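Local coordinates for bifunctional endomannanase/endoglucanase (Caldanaerobius polysaccharolyticus, PDB 3W0K), which probably hydrolyses internal glycosidic linkages of mannan and cellulose as a bifunctional endo-acting enzyme of glycoside hydrolase family 5, at residues A[87-92]-A[133-138]; A[50-55]-A[96-101]. All blocks are in the same frame, centred on the assembly; numbering follows the deposited sequence.

Interaction 1: residues A[87-92]-A[133-138]. With TRS (2-amino-2-hydroxymethyl-propane-1,3-diol), chain C.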
# COMPACT_ATOMS: atom_id res chain seq x y z
N PRO A 87 5.01 -13.22 -8.17
CA PRO A 87 5.98 -14.10 -8.81
C PRO A 87 7.18 -13.30 -9.31
O PRO A 87 7.05 -12.42 -10.17
CB PRO A 87 5.18 -14.67 -9.98
CG PRO A 87 3.82 -14.81 -9.39
CD PRO A 87 3.64 -13.51 -8.63
N GLY A 88 8.34 -13.57 -8.72
CA GLY A 88 9.56 -12.87 -9.11
C GLY A 88 9.84 -11.53 -8.47
O GLY A 88 10.76 -10.84 -8.90
N TYR A 89 9.06 -11.13 -7.47
CA TYR A 89 9.32 -9.84 -6.81
C TYR A 89 8.63 -9.52 -5.50
O TYR A 89 7.44 -9.76 -5.33
CB TYR A 89 9.04 -8.66 -7.75
CG TYR A 89 9.38 -7.31 -7.13
CD1 TYR A 89 10.71 -6.96 -6.91
CD2 TYR A 89 8.39 -6.42 -6.72
CE1 TYR A 89 11.05 -5.76 -6.29
CE2 TYR A 89 8.72 -5.21 -6.10
CZ TYR A 89 10.06 -4.89 -5.89
OH TYR A 89 10.41 -3.69 -5.30
N CYS A 90 9.40 -8.93 -4.60
CA CYS A 90 8.92 -8.41 -3.33
C CYS A 90 9.97 -7.38 -2.94
O CYS A 90 11.17 -7.64 -3.07
CB CYS A 90 8.78 -9.46 -2.23
SG CYS A 90 8.04 -8.75 -0.70
N ILE A 91 9.54 -6.20 -2.52
CA ILE A 91 10.49 -5.16 -2.14
C ILE A 91 11.30 -5.61 -0.93
O ILE A 91 12.45 -5.19 -0.75
CB ILE A 91 9.79 -3.81 -1.91
CG1 ILE A 91 10.85 -2.70 -1.77
CG2 ILE A 91 8.88 -3.88 -0.69
CD1 ILE A 91 10.31 -1.31 -2.01
N ASN A 92 10.72 -6.49 -0.12
CA ASN A 92 11.39 -7.04 1.05
C ASN A 92 11.89 -8.43 0.70
O ASN A 92 11.12 -9.26 0.19
CB ASN A 92 10.42 -7.14 2.23
CG ASN A 92 9.82 -5.80 2.60
OD1 ASN A 92 10.54 -4.83 2.85
ND2 ASN A 92 8.50 -5.75 2.66
N ASP A 133 -4.50 -4.00 -7.14
CA ASP A 133 -3.25 -3.23 -7.05
C ASP A 133 -2.19 -4.24 -7.52
O ASP A 133 -1.75 -5.10 -6.75
CB ASP A 133 -3.03 -2.80 -5.60
CG ASP A 133 -1.82 -1.91 -5.41
OD1 ASP A 133 -1.19 -1.47 -6.39
OD2 ASP A 133 -1.51 -1.64 -4.23
N LEU A 134 -1.78 -4.11 -8.78
CA LEU A 134 -0.87 -5.06 -9.43
C LEU A 134 0.34 -5.62 -8.70
O LEU A 134 0.48 -6.84 -8.57
CB LEU A 134 -0.50 -4.56 -10.83
CG LEU A 134 -1.70 -4.17 -11.70
CD1 LEU A 134 -1.23 -3.97 -13.13
CD2 LEU A 134 -2.79 -5.24 -11.67
N VAL A 135 1.24 -4.75 -8.26
CA VAL A 135 2.42 -5.21 -7.56
C VAL A 135 2.92 -4.13 -6.62
O VAL A 135 3.06 -2.97 -7.01
CB VAL A 135 3.53 -5.69 -8.56
CG1 VAL A 135 3.87 -4.59 -9.57
CG2 VAL A 135 4.77 -6.15 -7.80
N ASN A 136 3.13 -4.51 -5.37
CA ASN A 136 3.58 -3.55 -4.38
C ASN A 136 4.96 -2.96 -4.62
O ASN A 136 5.91 -3.68 -4.91
CB ASN A 136 3.55 -4.17 -2.98
CG ASN A 136 4.03 -3.19 -1.91
OD1 ASN A 136 3.30 -2.30 -1.51
ND2 ASN A 136 5.28 -3.34 -1.49
N GLU A 137 5.03 -1.64 -4.50
CA GLU A 137 6.27 -0.88 -4.60
C GLU A 137 7.41 -1.39 -5.48
O GLU A 137 8.39 -1.94 -4.98
CB GLU A 137 6.79 -0.65 -3.17
CG GLU A 137 5.78 0.07 -2.26
CD GLU A 137 6.10 -0.01 -0.77
OE1 GLU A 137 6.83 -0.93 -0.34
OE2 GLU A 137 5.60 0.85 -0.01
N PRO A 138 7.29 -1.23 -6.82
CA PRO A 138 8.35 -1.67 -7.74
C PRO A 138 9.66 -0.99 -7.35
O PRO A 138 9.65 0.07 -6.72
CB PRO A 138 7.84 -1.18 -9.10
CG PRO A 138 6.36 -1.25 -8.94
CD PRO A 138 6.14 -0.70 -7.55
C TRS C . 5.96 -1.86 3.39
C1 TRS C . 7.15 -2.84 3.19
C2 TRS C . 4.73 -2.68 3.07
C3 TRS C . 5.65 -1.41 4.82
N TRS C . 6.13 -0.70 2.50
O1 TRS C . 7.05 -3.48 1.83
O2 TRS C . 4.49 -2.61 1.58
O3 TRS C . 6.75 -0.51 5.36
O HOH W 1 6.68 -5.55 -3.02
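The Tyr89 ring turns its edge to the backbone of Asn136 and Glu137, whose carbonyl oxygens lie in the ring plane, while one face carries the backbone N of Ile91, offset toward the rim. Asn136, Glu137 and Pro138 form the Asn-Glu-Pro signature that follows strand 130-133 of the (beta/alpha)8 barrel; in family 5 hydrolases its glutamate is the general acid/base, a part Glu137 probably plays here. CG of Tyr89 is anti to the backbone N (chi1 -176°), on a side chain that sets out toward residues 133-138. Its OH donates to Glu137 O over 2.7 Å, in the carbonyl plane and at a C=O...donor angle of 147°. Along the same edge CE2 lies 3.4 Å from Asn136 O, and CD2 rests 3.8 Å from Val135 CG2, the two side chains crossing at about a right angle. Both branches of Ile91 meet Glu137: CD1 packs against its O, and CG2 comes within 3.6 Å of Glu137 OE1. A water knits the segments together, accepting from Ile91 N and Asn136 ND2 and donating to Asn136 O. The Glu137 carboxylate is gripped on both oxygens, OE2 by a salt bridge to Arg196 and OE1 by Asn136 ND2, 3.1 Å away and above the carboxylate plane; Arg40 in turn holds Asn136 OD1. A Tris molecule, probably from the crystallisation liquor, also binds His84 and Glu258. Its amine N donates to Glu137 OE1 at 2.9 Å, and its hydroxyl O1 takes a weak hydrogen bond from Asn92 ND2 at 2.8 Å.

Interaction 2: residues A[50-55]-A[96-101]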
# COMPACT_ATOMS: atom_id res chain seq x y z
N ARG A 50 3.33 -23.28 -4.37
CA ARG A 50 4.44 -24.03 -3.81
C ARG A 50 5.62 -24.10 -4.77
O ARG A 50 5.45 -24.36 -5.96
CB ARG A 50 3.99 -25.44 -3.43
CG ARG A 50 5.06 -26.25 -2.71
CD ARG A 50 4.46 -27.34 -1.83
NE ARG A 50 3.66 -26.78 -0.73
CZ ARG A 50 4.16 -26.25 0.38
NH1 ARG A 50 5.48 -26.19 0.56
NH2 ARG A 50 3.35 -25.77 1.31
N ASN A 51 6.81 -23.81 -4.25
CA ASN A 51 8.06 -23.86 -5.00
C ASN A 51 8.03 -23.24 -6.40
O ASN A 51 8.47 -23.85 -7.38
CB ASN A 51 8.56 -25.31 -5.06
CG ASN A 51 10.01 -25.41 -5.48
OD1 ASN A 51 10.84 -24.57 -5.11
ND2 ASN A 51 10.34 -26.44 -6.25
N PHE A 52 7.50 -22.02 -6.49
CA PHE A 52 7.44 -21.26 -7.74
C PHE A 52 6.62 -21.90 -8.86
O PHE A 52 6.78 -21.55 -10.03
CB PHE A 52 8.86 -20.94 -8.22
CG PHE A 52 9.77 -20.46 -7.13
CD1 PHE A 52 9.59 -19.20 -6.57
CD2 PHE A 52 10.75 -21.29 -6.61
CE1 PHE A 52 10.39 -18.78 -5.50
CE2 PHE A 52 11.55 -20.88 -5.55
CZ PHE A 52 11.37 -19.62 -4.99
N ASP A 53 5.73 -22.82 -8.49
CA ASP A 53 4.86 -23.52 -9.44
C ASP A 53 3.64 -22.62 -9.66
O ASP A 53 2.52 -22.95 -9.26
CB ASP A 53 4.45 -24.86 -8.81
CG ASP A 53 3.79 -25.82 -9.80
OD1 ASP A 53 3.60 -25.48 -10.98
OD2 ASP A 53 3.46 -26.93 -9.36
N TYR A 54 3.88 -21.48 -10.31
CA TYR A 54 2.86 -20.46 -10.55
C TYR A 54 1.57 -20.94 -11.19
O TYR A 54 0.49 -20.46 -10.85
CB TYR A 54 3.41 -19.33 -11.42
CG TYR A 54 4.79 -18.83 -11.05
CD1 TYR A 54 5.08 -18.42 -9.74
CD2 TYR A 54 5.80 -18.77 -12.00
CE1 TYR A 54 6.36 -17.97 -9.40
CE2 TYR A 54 7.08 -18.32 -11.67
CZ TYR A 54 7.35 -17.92 -10.37
OH TYR A 54 8.61 -17.47 -10.05
N PHE A 55 1.68 -21.88 -12.12
CA PHE A 55 0.52 -22.39 -12.83
C PHE A 55 -0.29 -23.47 -12.13
O PHE A 55 -1.26 -23.98 -12.70
CB PHE A 55 0.90 -22.76 -14.25
CG PHE A 55 1.35 -21.59 -15.07
CD1 PHE A 55 0.42 -20.85 -15.80
CD2 PHE A 55 2.67 -21.18 -15.05
CE1 PHE A 55 0.82 -19.71 -16.50
CE2 PHE A 55 3.08 -20.05 -15.75
CZ PHE A 55 2.15 -19.31 -16.47
N ILE A 96 14.82 -13.98 -1.97
CA ILE A 96 14.11 -15.23 -1.69
C ILE A 96 13.42 -15.75 -2.96
O ILE A 96 13.13 -16.94 -3.07
CB ILE A 96 13.06 -15.01 -0.55
CG1 ILE A 96 13.78 -14.85 0.79
CG2 ILE A 96 12.05 -16.15 -0.49
CD1 ILE A 96 12.85 -14.60 1.96
N GLU A 97 13.16 -14.86 -3.91
CA GLU A 97 12.53 -15.26 -5.16
C GLU A 97 13.52 -15.99 -6.04
O GLU A 97 14.73 -15.75 -5.97
CB GLU A 97 12.01 -14.04 -5.93
CG GLU A 97 10.80 -13.36 -5.29
CD GLU A 97 9.62 -14.29 -5.15
OE1 GLU A 97 9.23 -14.94 -6.15
OE2 GLU A 97 9.09 -14.41 -4.03
N ARG A 98 13.01 -16.91 -6.86
CA ARG A 98 13.85 -17.65 -7.79
C ARG A 98 14.06 -16.80 -9.04
O ARG A 98 15.18 -16.65 -9.53
CB ARG A 98 13.16 -18.96 -8.20
CG ARG A 98 13.96 -19.81 -9.18
CD ARG A 98 13.12 -20.93 -9.77
NE ARG A 98 12.09 -20.42 -10.67
CZ ARG A 98 11.12 -21.15 -11.21
NH1 ARG A 98 11.02 -22.44 -10.94
NH2 ARG A 98 10.24 -20.58 -12.03
N ASP A 99 12.97 -16.20 -9.51
CA ASP A 99 12.97 -15.38 -10.72
C ASP A 99 12.95 -13.89 -10.46
O ASP A 99 12.79 -13.44 -9.33
CB ASP A 99 11.73 -15.72 -11.56
CG ASP A 99 11.58 -17.20 -11.83
OD1 ASP A 99 12.61 -17.89 -11.93
OD2 ASP A 99 10.43 -17.66 -11.95
N ASN A 100 13.11 -13.13 -11.54
CA ASN A 100 13.08 -11.67 -11.51
C ASN A 100 11.93 -11.23 -12.42
O ASN A 100 12.04 -11.28 -13.65
CB ASN A 100 14.39 -11.06 -12.02
CG ASN A 100 14.31 -9.55 -12.14
OD1 ASN A 100 13.39 -8.92 -11.63
ND2 ASN A 100 15.28 -8.97 -12.84
N LEU A 101 10.85 -10.78 -11.80
CA LEU A 101 9.66 -10.33 -12.51
C LEU A 101 9.91 -9.29 -13.59
O LEU A 101 9.24 -9.28 -14.62
CB LEU A 101 8.66 -9.76 -11.50
CG LEU A 101 7.34 -9.20 -12.05
CD1 LEU A 101 6.58 -10.30 -12.78
CD2 LEU A 101 6.50 -8.64 -10.91
O HOH W 2 10.37 -16.34 -8.21
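A type I' beta turn, Arg50 to Asp53, presents Phe52 to Arg98 in a CH-pi contact. Arg98 CB stands 3.5 Å from the Phe52 ring centroid, only 6° off the ring normal, and the two side chains run antiparallel alongside one another. Farther along the arginine, Phe52 CB sits over the centre of the guanidinium, 3.8 Å from Arg98 CZ. At the ring edge lie Ile96 O and Glu97 OE1, which is hydrogen-bonded to Tyr45. The turn belongs to the loop after strand 38-44 of the (beta/alpha)8 barrel, and Arg98 to the loop after the neighbouring strand 78-83. Deeper in, Tyr54 and Asp99 reach toward each other tip to tip, with ring and carboxylate planes 67° apart. Tyr54 OH donates to Asp99 OD2 over 2.6 Å, from above the carboxylate plane. Arg98 bends at chi3 (69°), bringing NE beside Asp99 OD1 at 2.9 Å, while NH2 meets the syn lone pair of OD2, also at 2.9 Å, in a side-on salt bridge. Arg106 adds a second salt bridge to OD1. An alanine in place of Asp99 would probably leave both arginines without this counter-charge, Tyr54 OH without its acceptor and the Arg98 guanidinium freer to swing. Tyr54 OH also accepts from a water, 2.8 Å away, that donates to Glu97 OE1 and accepts from Asp99 N.

Interactions 1 and 2 are centred 13 Å apart and join the loops that follow three successive barrel strands, 38-44, 78-83 and 130-133. The middle loop supplies one segment to each, 87-92 and 96-101, and these two are tied to each other: Gly88 O probably accepts from Leu101 N at 2.9 Å, and Gly88 N probably donates to Glu97 OE1 at 3.0 Å. Pro87 CB also packs on Tyr54 CE1 at 3.5 Å, so residues 50-55 touch the start of 87-92 directly. Interaction 1, whose centre is about 11 Å from the chain centre, lines the Tris-occupied site; interaction 2, on the same side of the chain's centre, is farther out, at about 22 Å.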